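Local coordinates for dihydrodipicolinate synthase family protein (Sinorhizobium meliloti, PDB 4DNH) that is of unknown function but folds as a TIM barrel and is probably related to the dihydrodipicolinate synthase family of enzymes, at residues R313-A318 against A356-L361; E306-L311 against D363-L368; Y323-V328 against Q347-L352; G255-Y260 against L276-A281. One frame throughout, in Å; residues are numbered along the deposited sequence.

In the fold
Going from the N terminus, contact 4 closes first: 255-260 follows the seventh barrel strand and 276-281 starts on the last residue of the eighth and runs into the short helix 278-281, so a short excursion brings together the ends of two neighbouring strands at the barrel mouth. The other three lie farther along, in the helices that follow the last barrel strand. Contact 2 opens at 306-311 and shuts last, at 363-368; contact 1 sits within that span, and contact 3 within contact 1, with no crossing. Contacts 1 and 2 both join helix 308-315 to helix 352-364, while contact 3 ties helix 323-333 to the loop that leads into helix 352-364.

Contact 1: R313-A318 against A356-L361; sequences RHIFKA and AELFRL
Glu357 and His314 open a helix-to-helix contact, in which the last turn of helix 308-315 lies against the middle of helix 352-364, both among the helices that follow the last strand of the TIM barrel. The aliphatic stem of Glu357 does the touching: its CG lies over one face of the imidazole, 3.7 Å from the ring centroid and offset toward the rim, a CH-pi contact. A bend at chi2 (71°) puts CD off the straight line of the chain, and OE1 of Glu357 forms a salt bridge to Arg360 NH1 at 2.9 Å, about one turn on along the same helix. Next comes Leu358. Its CB is 3.9 Å from His314 CD2, while its CD1 branch packs against CG1 of Ile315 at 3.8 Å. The same helix also holds the imidazole from one turn earlier: His314 NE2 hydrogen-bonds to His354 O, and the two rings stack. Arg360 NH2 in turn bonds to Pro8 O of strand 4-9. Leu361 completes the patch, crossing His314 at about a right angle and setting its CD1 3.5 Å from His314 CB.

Contact 2: E306-L311 against D363-L368; sequences EPTVPL and DKAGAL
Thr308 OG1 is gripped twice, by hydrogen bonds to the carbonyl oxygen of Leu305 and to the hydroxyl of Tyr260, while its methyl branch CG2 faces Ala365 across the contact, 4.2 Å from Ala365 CB. The setting is a Schellman motif: helix 352-364 runs out here, and Gly366 takes a positive phi of 66° as the chain turns away. Its amide bonds back to Asp363 O, and a further backbone bond joins Gly366 to Val23 near the N-terminal part of the chain. The turn brings Ala365 CB to the start of helix 308-315, where small groups let the two backbones come close; the CA atoms of Pro307 and Ala365 are 4.7 Å apart. No hydrogen bond joins the two segments. Ala365 CB lies 3.2 Å from Pro307 O, and Pro307 CB meets the same methyl at 4.3 Å while lying 3.9 Å from Lys364 O. Asp363 faces another way, its carboxylate taking up the amides of Thr19 and Gly20 and the hydroxyl of Tyr16, which ties this helix end to the N-terminal segment. One turn along from Pro307, Leu311 has CG anti to its backbone N (chi1 162°). Its CD2 branch closes the contact against both alanines, at 4.4 Å from Ala365 CB and 4.1 Å from Ala367 CB.

Contact 3: Y323-V328 against Q347-L352; sequences YKTGVV and QSARSL
Thr325 and Arg350 carry the close-packed part of this contact, where the first turns of helix 323-333 meet the loop leading into helix 352-364, among the helices that follow the last strand of the TIM barrel. The two side chains cross obliquely, methyl against methylene: Thr325 CG2 is 3.8 Å from Arg350 CG. The hydroxyl of the same threonine is turned elsewhere, bonding to Gln346 O just ahead of the loop segment. From CG the arginine chain bends, chi2 -57° setting CD out of line, and its guanidinium lies near the start of the helix, with NH2 3.6 Å from Tyr323 N. That pair is no hydrogen bond; NH2 bonds instead to the carbonyl oxygens of Ile315 and Lys317, so Arg350 fastens the loop to the end of helix 308-315. Gln347 and Ala349 make the looser side: both are partly exposed, and each buries far less against the helix than Arg350 does. The CB of Gln347 points away from the helix, and its OE1 bonds to Met342 N; its backbone oxygen meets Thr325 CG2 at 3.9 Å. Ala349 touches the helix by its methyl, CB lying 4.0 Å from Thr325 OG1.

Contact 4: G255-Y260 against L276-A281; sequences GDDFNY and LGIFDA. With GOL (glycerol), chain B.
Asp257 slides past Leu276 and Ile278, the side chains running in opposite directions, and its carboxylate spans two partners. OD1 of Asp257 accepts from Ile278 N at 2.9 Å, the amide approaching from above the carboxylate plane, 36° out of it. The other oxygen turns to a glycerol: Asp257 OD2 takes a hydrogen bond from glycerol O3 at 2.6 Å. That same O3 is in turn the acceptor for Gly277 N, also at 2.6 Å and nearly straight (173°), so one hydroxyl bridges the two segments. Next to it, the side chain of Tyr260 stands at about a right angle to those of Leu276 and Ile278. Ile278 CG2 sits over one face of the Tyr260 ring, 4.1 Å from the centroid, a CH-pi contact. Leu276 CD1 touches Tyr260 CB at 3.6 Å and also covers the centre of one face of the Phe279 ring. Phe279 meets the tyrosine ring at a slant, its CE1 4.0 Å from Tyr260 CD2, and the tyrosine hydroxyl is engaged by Thr308. Asp256 shapes the loop from within, its OD1 accepting from Phe258 N in an Asx turn. Glycerol O2 donates to Gly255 O at 2.6 Å, and the ligand also bonds to Lys230 and Ser232. Though probably from the crystallisation liquor, it lies at the C-terminal ends of the barrel strands, between the loops after the seventh and eighth, where TIM-barrel enzymes carry their active sites.

Contact 1: R313-A318 against A356-L361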
loop_
_atom_site.group_PDB
_atom_site.type_symbol
_atom_site.label_atom_id
_atom_site.label_comp_id
_atom_site.label_asym_id
_atom_site.label_seq_id
_atom_site.Cartn_x
_atom_site.Cartn_y
_atom_site.Cartn_z
ATOM N N ARG A 313 -1.568 -12.048 5.812
ATOM C CA ARG A 313 -2.120 -11.886 7.142
ATOM C C ARG A 313 -1.019 -11.821 8.189
ATOM O O ARG A 313 -1.141 -11.108 9.185
ATOM C CB ARG A 313 -3.091 -13.012 7.442
ATOM C CG ARG A 313 -4.322 -12.902 6.562
ATOM C CD ARG A 313 -5.213 -14.120 6.602
ATOM N NE ARG A 313 -6.434 -13.798 5.876
ATOM C CZ ARG A 313 -7.477 -14.605 5.737
ATOM N NH1 ARG A 313 -7.474 -15.820 6.278
ATOM N NH2 ARG A 313 -8.524 -14.187 5.049
ATOM N N HIS A 314 0.071 -12.542 7.940
ATOM C CA HIS A 314 1.220 -12.526 8.830
ATOM C C HIS A 314 1.946 -11.198 8.769
ATOM O O HIS A 314 2.261 -10.604 9.806
ATOM C CB HIS A 314 2.148 -13.694 8.528
ATOM C CG HIS A 314 3.423 -13.677 9.343
ATOM N ND1 HIS A 314 3.476 -14.120 10.623
ATOM C CD2 HIS A 314 4.714 -13.241 9.020
ATOM C CE1 HIS A 314 4.733 -13.984 11.094
ATOM N NE2 HIS A 314 5.492 -13.446 10.113
ATOM N N ILE A 315 2.198 -10.720 7.552
ATOM C CA ILE A 315 2.867 -9.446 7.341
ATOM C C ILE A 315 2.094 -8.289 7.968
ATOM O O ILE A 315 2.707 -7.365 8.540
ATOM C CB ILE A 315 3.139 -9.178 5.853
ATOM C CG1 ILE A 315 4.225 -10.144 5.344
ATOM C CG2 ILE A 315 3.580 -7.727 5.645
ATOM C CD1 ILE A 315 4.470 -10.097 3.840
ATOM N N PHE A 316 0.763 -8.354 7.894
ATOM C CA PHE A 316 -0.088 -7.282 8.418
ATOM C C PHE A 316 -0.637 -7.538 9.816
ATOM O O PHE A 316 -1.581 -6.869 10.246
ATOM C CB PHE A 316 -1.248 -7.004 7.471
ATOM C CG PHE A 316 -0.848 -6.272 6.224
ATOM C CD1 PHE A 316 -0.129 -6.918 5.221
ATOM C CD2 PHE A 316 -1.201 -4.945 6.047
ATOM C CE1 PHE A 316 0.232 -6.249 4.064
ATOM C CE2 PHE A 316 -0.844 -4.264 4.904
ATOM C CZ PHE A 316 -0.125 -4.917 3.908
ATOM N N LYS A 317 -0.054 -8.487 10.536
ATOM C CA LYS A 317 -0.598 -8.808 11.844
ATOM C C LYS A 317 -0.353 -7.723 12.889
ATOM O O LYS A 317 0.565 -6.896 12.748
ATOM C CB LYS A 317 -0.145 -10.184 12.323
ATOM C CG LYS A 317 1.164 -10.256 13.054
ATOM C CD LYS A 317 1.435 -11.725 13.267
ATOM C CE LYS A 317 1.958 -12.002 14.654
ATOM N NZ LYS A 317 1.953 -13.472 14.864
ATOM N N ALA A 318 -1.203 -7.727 13.915
ATOM C CA ALA A 318 -1.122 -6.759 15.002
ATOM C C ALA A 318 0.255 -6.818 15.695
ATOM O O ALA A 318 0.752 -7.913 15.979
ATOM C CB ALA A 318 -2.248 -7.008 15.990
ATOM N N ALA A 356 11.527 -14.842 10.324
ATOM C CA ALA A 356 11.651 -16.264 9.967
ATOM C C ALA A 356 10.312 -16.851 9.540
ATOM O O ALA A 356 10.250 -17.577 8.552
ATOM C CB ALA A 356 12.238 -17.070 11.121
ATOM N N GLU A 357 9.235 -16.540 10.263
ATOM C CA GLU A 357 7.919 -17.042 9.852
ATOM C C GLU A 357 7.520 -16.481 8.488
ATOM O O GLU A 357 7.066 -17.228 7.604
ATOM C CB GLU A 357 6.839 -16.801 10.921
ATOM C CG GLU A 357 5.426 -17.243 10.516
ATOM C CD GLU A 357 5.223 -18.767 10.441
ATOM O OE1 GLU A 357 6.220 -19.525 10.555
ATOM O OE2 GLU A 357 4.049 -19.214 10.258
ATOM N N LEU A 358 7.712 -15.178 8.323
ATOM C CA LEU A 358 7.603 -14.506 7.026
ATOM C C LEU A 358 8.338 -15.267 5.905
ATOM O O LEU A 358 7.776 -15.506 4.848
ATOM C CB LEU A 358 8.121 -13.060 7.135
ATOM C CG LEU A 358 7.758 -12.077 6.016
ATOM C CD1 LEU A 358 7.780 -10.643 6.517
ATOM C CD2 LEU A 358 8.709 -12.223 4.836
ATOM N N PHE A 359 9.582 -15.653 6.143
ATOM C CA PHE A 359 10.336 -16.474 5.192
ATOM C C PHE A 359 9.637 -17.807 4.836
ATOM O O PHE A 359 9.527 -18.138 3.651
ATOM C CB PHE A 359 11.775 -16.652 5.710
ATOM C CG PHE A 359 12.645 -17.571 4.890
ATOM C CD1 PHE A 359 12.623 -18.955 5.100
ATOM C CD2 PHE A 359 13.539 -17.053 3.956
ATOM C CE1 PHE A 359 13.446 -19.799 4.362
ATOM C CE2 PHE A 359 14.374 -17.889 3.215
ATOM C CZ PHE A 359 14.328 -19.267 3.416
ATOM N N ARG A 360 9.146 -18.557 5.827
ATOM C CA ARG A 360 8.433 -19.837 5.544
ATOM C C ARG A 360 7.165 -19.633 4.742
ATOM O O ARG A 360 6.907 -20.350 3.778
ATOM C CB ARG A 360 8.019 -20.567 6.811
ATOM C CG ARG A 360 9.100 -20.851 7.830
ATOM C CD ARG A 360 8.469 -21.588 9.000
ATOM N NE ARG A 360 9.439 -21.814 10.049
ATOM C CZ ARG A 360 9.714 -20.953 11.026
ATOM N NH1 ARG A 360 9.075 -19.789 11.112
ATOM N NH2 ARG A 360 10.631 -21.269 11.927
ATOM N N LEU A 361 6.349 -18.670 5.157
ATOM C CA LEU A 361 5.108 -18.389 4.442
ATOM C C LEU A 361 5.400 -17.840 3.036
ATOM O O LEU A 361 4.693 -18.177 2.081
ATOM C CB LEU A 361 4.206 -17.456 5.248
ATOM C CG LEU A 361 3.715 -17.970 6.618
ATOM C CD1 LEU A 361 3.131 -16.834 7.432
ATOM C CD2 LEU A 361 2.706 -19.108 6.501
#

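Contact 2: E306-L311 against D363-L368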
loop_
_atom_site.group_PDB
_atom_site.type_symbol
_atom_site.label_atom_id
_atom_site.label_comp_id
_atom_site.label_asym_id
_atom_site.label_seq_id
_atom_site.Cartn_x
_atom_site.Cartn_y
_atom_site.Cartn_z
ATOM N N GLU A 306 -4.428 -17.670 -3.178
ATOM C CA GLU A 306 -4.725 -18.227 -1.842
ATOM C C GLU A 306 -3.491 -18.576 -0.996
ATOM O O GLU A 306 -3.521 -18.387 0.202
ATOM C CB GLU A 306 -5.698 -19.422 -1.894
ATOM C CG GLU A 306 -7.168 -19.040 -1.721
ATOM C CD GLU A 306 -8.140 -20.141 -2.148
ATOM O OE1 GLU A 306 -7.690 -21.269 -2.447
ATOM O OE2 GLU A 306 -9.367 -19.883 -2.193
ATOM N N PRO A 307 -2.408 -19.092 -1.610
ATOM C CA PRO A 307 -1.191 -19.339 -0.805
ATOM C C PRO A 307 -0.474 -18.070 -0.262
ATOM O O PRO A 307 0.238 -18.121 0.749
ATOM C CB PRO A 307 -0.290 -20.103 -1.790
ATOM C CG PRO A 307 -1.255 -20.765 -2.735
ATOM C CD PRO A 307 -2.286 -19.697 -2.952
ATOM N N THR A 308 -0.673 -16.942 -0.925
ATOM C CA THR A 308 -0.105 -15.698 -0.458
ATOM C C THR A 308 -0.870 -15.161 0.740
ATOM O O THR A 308 -0.298 -14.488 1.594
ATOM C CB THR A 308 -0.122 -14.628 -1.565
ATOM O OG1 THR A 308 -1.477 -14.227 -1.805
ATOM C CG2 THR A 308 0.513 -15.166 -2.857
ATOM N N VAL A 309 -2.165 -15.453 0.798
ATOM C CA VAL A 309 -3.046 -14.899 1.818
ATOM C C VAL A 309 -2.525 -15.124 3.251
ATOM O O VAL A 309 -2.515 -14.185 4.051
ATOM C CB VAL A 309 -4.508 -15.385 1.622
ATOM C CG1 VAL A 309 -5.377 -15.030 2.825
ATOM C CG2 VAL A 309 -5.087 -14.813 0.327
ATOM N N PRO A 310 -2.068 -16.354 3.576
ATOM C CA PRO A 310 -1.535 -16.505 4.928
ATOM C C PRO A 310 -0.310 -15.612 5.152
ATOM O O PRO A 310 -0.185 -15.018 6.209
ATOM C CB PRO A 310 -1.157 -17.994 5.004
ATOM C CG PRO A 310 -2.046 -18.648 4.024
ATOM C CD PRO A 310 -2.219 -17.660 2.902
ATOM N N LEU A 311 0.570 -15.526 4.155
ATOM C CA LEU A 311 1.749 -14.674 4.201
ATOM C C LEU A 311 1.332 -13.232 4.453
ATOM O O LEU A 311 1.876 -12.563 5.331
ATOM C CB LEU A 311 2.529 -14.784 2.895
ATOM C CG LEU A 311 3.536 -13.660 2.597
ATOM C CD1 LEU A 311 4.744 -13.717 3.527
ATOM C CD2 LEU A 311 3.954 -13.726 1.128
ATOM N N ASP A 363 8.080 -18.693 1.250
ATOM C CA ASP A 363 8.483 -19.916 0.538
ATOM C C ASP A 363 7.275 -20.692 0.012
ATOM O O ASP A 363 7.223 -21.051 -1.159
ATOM C CB ASP A 363 9.332 -20.830 1.429
ATOM C CG ASP A 363 9.392 -22.268 0.917
ATOM O OD1 ASP A 363 9.620 -22.488 -0.295
ATOM O OD2 ASP A 363 9.214 -23.191 1.729
ATOM N N LYS A 364 6.307 -20.935 0.889
ATOM C CA LYS A 364 5.156 -21.761 0.543
ATOM C C LYS A 364 4.129 -21.039 -0.323
ATOM O O LYS A 364 3.156 -21.636 -0.754
ATOM C CB LYS A 364 4.520 -22.327 1.816
ATOM C CG LYS A 364 5.385 -23.405 2.460
ATOM C CD LYS A 364 4.780 -23.952 3.746
ATOM C CE LYS A 364 4.844 -22.950 4.888
ATOM N NZ LYS A 364 3.992 -23.392 6.028
ATOM N N ALA A 365 4.339 -19.749 -0.561
ATOM C CA ALA A 365 3.422 -18.961 -1.363
ATOM C C ALA A 365 4.019 -18.702 -2.740
ATOM O O ALA A 365 3.412 -18.013 -3.555
ATOM C CB ALA A 365 3.114 -17.650 -0.674
ATOM N N GLY A 366 5.211 -19.254 -2.985
ATOM C CA GLY A 366 5.935 -19.080 -4.238
ATOM C C GLY A 366 6.375 -17.648 -4.449
ATOM O O GLY A 366 6.622 -17.236 -5.591
ATOM N N ALA A 367 6.474 -16.900 -3.342
ATOM C CA ALA A 367 6.836 -15.470 -3.342
ATOM C C ALA A 367 8.331 -15.188 -3.180
ATOM O O ALA A 367 8.740 -14.022 -3.141
ATOM C CB ALA A 367 6.033 -14.709 -2.282
ATOM N N LEU A 368 9.146 -16.231 -3.074
ATOM C CA LEU A 368 10.607 -16.068 -3.142
ATOM C C LEU A 368 11.084 -16.269 -4.582
ATOM O O LEU A 368 11.237 -17.409 -5.037
ATOM C CB LEU A 368 11.315 -17.056 -2.210
ATOM C CG LEU A 368 10.962 -17.021 -0.726
ATOM C CD1 LEU A 368 11.696 -18.140 -0.010
ATOM C CD2 LEU A 368 11.300 -15.662 -0.108
#

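Contact 3: Y323-V328 against Q347-L352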
loop_
_atom_site.group_PDB
_atom_site.type_symbol
_atom_site.label_atom_id
_atom_site.label_comp_id
_atom_site.label_asym_id
_atom_site.label_seq_id
_atom_site.Cartn_x
_atom_site.Cartn_y
_atom_site.Cartn_z
ATOM N N TYR A 323 3.518 -3.398 9.185
ATOM C CA TYR A 323 3.541 -4.229 7.985
ATOM C C TYR A 323 4.645 -3.859 7.007
ATOM O O TYR A 323 5.170 -4.726 6.313
ATOM C CB TYR A 323 2.194 -4.200 7.268
ATOM C CG TYR A 323 1.890 -2.936 6.504
ATOM C CD1 TYR A 323 1.220 -1.879 7.112
ATOM C CD2 TYR A 323 2.216 -2.816 5.151
ATOM C CE1 TYR A 323 0.915 -0.721 6.397
ATOM C CE2 TYR A 323 1.912 -1.672 4.438
ATOM C CZ TYR A 323 1.275 -0.630 5.072
ATOM O OH TYR A 323 0.971 0.504 4.385
ATOM N N LYS A 324 5.015 -2.582 6.964
ATOM C CA LYS A 324 5.967 -2.125 5.963
ATOM C C LYS A 324 7.303 -2.819 6.137
ATOM O O LYS A 324 8.046 -3.042 5.171
ATOM C CB LYS A 324 6.117 -0.615 6.013
ATOM C CG LYS A 324 4.786 0.113 5.931
ATOM C CD LYS A 324 4.817 1.279 6.879
ATOM C CE LYS A 324 3.445 1.816 7.152
ATOM N NZ LYS A 324 3.460 2.225 8.570
ATOM N N THR A 325 7.580 -3.190 7.378
ATOM C CA THR A 325 8.752 -3.958 7.684
ATOM C C THR A 325 8.791 -5.310 6.969
ATOM O O THR A 325 9.819 -5.666 6.384
ATOM C CB THR A 325 8.889 -4.094 9.197
ATOM O OG1 THR A 325 8.817 -2.776 9.752
ATOM C CG2 THR A 325 10.210 -4.772 9.581
ATOM N N GLY A 326 7.675 -6.041 6.985
ATOM C CA GLY A 326 7.585 -7.321 6.289
ATOM C C GLY A 326 7.676 -7.148 4.776
ATOM O O GLY A 326 8.203 -8.003 4.054
ATOM N N VAL A 327 7.164 -6.028 4.284
ATOM C CA VAL A 327 7.192 -5.772 2.847
ATOM C C VAL A 327 8.640 -5.564 2.358
ATOM O O VAL A 327 9.097 -6.225 1.424
ATOM C CB VAL A 327 6.272 -4.577 2.513
ATOM C CG1 VAL A 327 6.563 -4.032 1.127
ATOM C CG2 VAL A 327 4.809 -5.015 2.634
ATOM N N VAL A 328 9.356 -4.659 3.021
ATOM C CA VAL A 328 10.728 -4.372 2.697
ATOM C C VAL A 328 11.628 -5.580 3.000
ATOM O O VAL A 328 12.555 -5.875 2.241
ATOM C CB VAL A 328 11.204 -3.128 3.447
ATOM C CG1 VAL A 328 12.674 -2.860 3.162
ATOM C CG2 VAL A 328 10.328 -1.935 3.090
ATOM N N GLN A 347 13.443 -1.303 10.325
ATOM C CA GLN A 347 13.913 -2.685 10.144
ATOM C C GLN A 347 13.694 -3.501 11.420
ATOM O O GLN A 347 13.692 -4.731 11.383
ATOM C CB GLN A 347 15.423 -2.774 9.962
ATOM C CG GLN A 347 16.090 -1.792 9.084
ATOM C CD GLN A 347 16.513 -0.555 9.804
ATOM O OE1 GLN A 347 15.806 0.446 9.733
ATOM N NE2 GLN A 347 17.674 -0.590 10.470
ATOM N N SER A 348 13.611 -2.811 12.552
ATOM C CA SER A 348 13.753 -3.458 13.850
ATOM C C SER A 348 12.408 -3.665 14.517
ATOM O O SER A 348 12.340 -4.170 15.638
ATOM C CB SER A 348 14.652 -2.618 14.765
ATOM O OG SER A 348 13.990 -1.436 15.186
ATOM N N ALA A 349 11.345 -3.283 13.818
ATOM C CA ALA A 349 10.008 -3.282 14.400
ATOM C C ALA A 349 9.320 -4.652 14.383
ATOM O O ALA A 349 8.281 -4.805 14.981
ATOM C CB ALA A 349 9.137 -2.211 13.744
ATOM N N ARG A 350 9.901 -5.638 13.709
ATOM C CA ARG A 350 9.404 -7.010 13.792
ATOM C C ARG A 350 10.460 -7.904 14.426
ATOM O O ARG A 350 11.656 -7.706 14.186
ATOM C CB ARG A 350 9.011 -7.562 12.411
ATOM C CG ARG A 350 7.833 -6.876 11.728
ATOM C CD ARG A 350 6.542 -6.877 12.557
ATOM N NE ARG A 350 5.362 -6.632 11.724
ATOM C CZ ARG A 350 4.106 -6.527 12.167
ATOM N NH1 ARG A 350 3.819 -6.618 13.466
ATOM N NH2 ARG A 350 3.118 -6.326 11.297
ATOM N N SER A 351 10.033 -8.882 15.232
ATOM C CA SER A 351 10.977 -9.805 15.870
ATOM C C SER A 351 11.634 -10.658 14.798
ATOM O O SER A 351 11.171 -10.702 13.666
ATOM C CB SER A 351 10.272 -10.698 16.880
ATOM O OG SER A 351 9.445 -11.633 16.195
ATOM N N LEU A 352 12.727 -11.309 15.151
ATOM C CA LEU A 352 13.387 -12.234 14.264
ATOM C C LEU A 352 12.447 -13.397 13.948
ATOM O O LEU A 352 12.366 -13.848 12.801
ATOM C CB LEU A 352 14.670 -12.742 14.908
ATOM C CG LEU A 352 15.469 -13.762 14.099
ATOM C CD1 LEU A 352 16.021 -13.129 12.824
ATOM C CD2 LEU A 352 16.584 -14.381 14.947
#

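Contact 4: G255-Y260 against L276-A281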
loop_
_atom_site.group_PDB
_atom_site.type_symbol
_atom_site.label_atom_id
_atom_site.label_comp_id
_atom_site.label_asym_id
_atom_site.label_seq_id
_atom_site.Cartn_x
_atom_site.Cartn_y
_atom_site.Cartn_z
ATOM N N GLY A 255 -8.344 -2.283 -0.075
ATOM C CA GLY A 255 -7.172 -1.878 0.670
ATOM C C GLY A 255 -6.989 -2.922 1.729
ATOM O O GLY A 255 -6.111 -2.821 2.575
ATOM N N ASP A 256 -7.833 -3.943 1.638
ATOM C CA ASP A 256 -7.897 -5.024 2.598
ATOM C C ASP A 256 -6.856 -6.088 2.262
ATOM O O ASP A 256 -7.111 -6.994 1.459
ATOM C CB ASP A 256 -9.315 -5.607 2.586
ATOM C CG ASP A 256 -9.606 -6.496 3.772
ATOM O OD1 ASP A 256 -8.716 -7.274 4.160
ATOM O OD2 ASP A 256 -10.746 -6.432 4.299
ATOM N N ASP A 257 -5.689 -5.981 2.892
ATOM C CA ASP A 257 -4.612 -6.964 2.703
ATOM C C ASP A 257 -4.852 -8.312 3.408
ATOM O O ASP A 257 -4.028 -9.226 3.296
ATOM C CB ASP A 257 -3.264 -6.372 3.141
ATOM C CG ASP A 257 -2.911 -5.068 2.405
ATOM O OD1 ASP A 257 -2.393 -5.134 1.266
ATOM O OD2 ASP A 257 -3.127 -3.978 2.983
ATOM N N PHE A 258 -5.968 -8.443 4.128
ATOM C CA PHE A 258 -6.346 -9.723 4.744
ATOM C C PHE A 258 -7.258 -10.554 3.848
ATOM O O PHE A 258 -7.283 -11.783 3.947
ATOM C CB PHE A 258 -7.058 -9.484 6.070
ATOM C CG PHE A 258 -6.158 -9.526 7.260
ATOM C CD1 PHE A 258 -5.235 -8.511 7.487
ATOM C CD2 PHE A 258 -6.256 -10.569 8.179
ATOM C CE1 PHE A 258 -4.405 -8.544 8.593
ATOM C CE2 PHE A 258 -5.433 -10.609 9.295
ATOM C CZ PHE A 258 -4.505 -9.593 9.497
ATOM N N ASN A 259 -7.983 -9.870 2.961
ATOM C CA ASN A 259 -9.120 -10.440 2.232
ATOM C C ASN A 259 -9.192 -10.173 0.732
ATOM O O ASN A 259 -10.212 -10.469 0.097
ATOM C CB ASN A 259 -10.383 -9.935 2.887
ATOM C CG ASN A 259 -10.529 -10.467 4.286
ATOM O OD1 ASN A 259 -10.516 -11.677 4.488
ATOM N ND2 ASN A 259 -10.614 -9.571 5.265
ATOM N N TYR A 260 -8.105 -9.634 0.179
ATOM C CA TYR A 260 -8.004 -9.245 -1.229
ATOM C C TYR A 260 -8.428 -10.296 -2.273
ATOM O O TYR A 260 -9.121 -9.963 -3.240
ATOM C CB TYR A 260 -6.591 -8.728 -1.532
ATOM C CG TYR A 260 -5.464 -9.691 -1.202
ATOM C CD1 TYR A 260 -4.962 -9.801 0.099
ATOM C CD2 TYR A 260 -4.878 -10.476 -2.202
ATOM C CE1 TYR A 260 -3.929 -10.682 0.396
ATOM C CE2 TYR A 260 -3.845 -11.360 -1.918
ATOM C CZ TYR A 260 -3.370 -11.464 -0.616
ATOM O OH TYR A 260 -2.335 -12.350 -0.335
ATOM N N LEU A 276 -3.205 -2.025 -3.133
ATOM C CA LEU A 276 -2.752 -2.838 -2.016
ATOM C C LEU A 276 -1.257 -2.729 -1.773
ATOM O O LEU A 276 -0.456 -2.805 -2.712
ATOM C CB LEU A 276 -3.086 -4.308 -2.299
ATOM C CG LEU A 276 -4.552 -4.719 -2.224
ATOM C CD1 LEU A 276 -4.761 -6.029 -2.970
ATOM C CD2 LEU A 276 -4.994 -4.846 -0.777
ATOM N N GLY A 277 -0.882 -2.586 -0.503
ATOM C CA GLY A 277 0.514 -2.721 -0.093
ATOM C C GLY A 277 1.018 -4.152 -0.261
ATOM O O GLY A 277 2.200 -4.355 -0.499
ATOM N N ILE A 278 0.134 -5.149 -0.156
ATOM C CA ILE A 278 0.569 -6.537 -0.349
ATOM C C ILE A 278 0.992 -6.811 -1.807
ATOM O O ILE A 278 1.870 -7.634 -2.059
ATOM C CB ILE A 278 -0.453 -7.589 0.195
ATOM C CG1 ILE A 278 0.077 -9.027 0.056
ATOM C CG2 ILE A 278 -1.803 -7.485 -0.505
ATOM C CD1 ILE A 278 1.258 -9.356 0.940
ATOM N N PHE A 279 0.386 -6.109 -2.759
ATOM C CA PHE A 279 0.730 -6.293 -4.166
ATOM C C PHE A 279 2.152 -5.865 -4.494
ATOM O O PHE A 279 2.737 -6.317 -5.472
ATOM C CB PHE A 279 -0.288 -5.603 -5.058
ATOM C CG PHE A 279 -1.491 -6.454 -5.345
ATOM C CD1 PHE A 279 -1.682 -7.655 -4.665
ATOM C CD2 PHE A 279 -2.437 -6.046 -6.260
ATOM C CE1 PHE A 279 -2.774 -8.443 -4.917
ATOM C CE2 PHE A 279 -3.541 -6.829 -6.520
ATOM C CZ PHE A 279 -3.712 -8.033 -5.848
ATOM N N ASP A 280 2.700 -4.997 -3.657
ATOM C CA ASP A 280 4.098 -4.662 -3.701
ATOM C C ASP A 280 4.918 -5.939 -3.385
ATOM O O ASP A 280 5.693 -6.411 -4.233
ATOM C CB ASP A 280 4.360 -3.516 -2.708
ATOM C CG ASP A 280 5.840 -3.314 -2.393
ATOM O OD1 ASP A 280 6.624 -4.297 -2.394
ATOM O OD2 ASP A 280 6.212 -2.156 -2.116
ATOM N N ALA A 281 4.712 -6.505 -2.192
ATOM C CA ALA A 281 5.469 -7.677 -1.727
ATOM C C ALA A 281 5.296 -8.967 -2.548
ATOM O O ALA A 281 6.220 -9.795 -2.611
ATOM C CB ALA A 281 5.171 -7.943 -0.259
HETATM C C1 GOL B . -2.943 0.577 4.114
HETATM O O1 GOL B . -3.296 1.618 3.200
HETATM C C2 GOL B . -3.141 -0.765 3.425
HETATM O O2 GOL B . -4.494 -0.869 2.935
HETATM C C3 GOL B . -2.130 -0.907 2.293
HETATM O O3 GOL B . -2.538 -1.971 1.423
#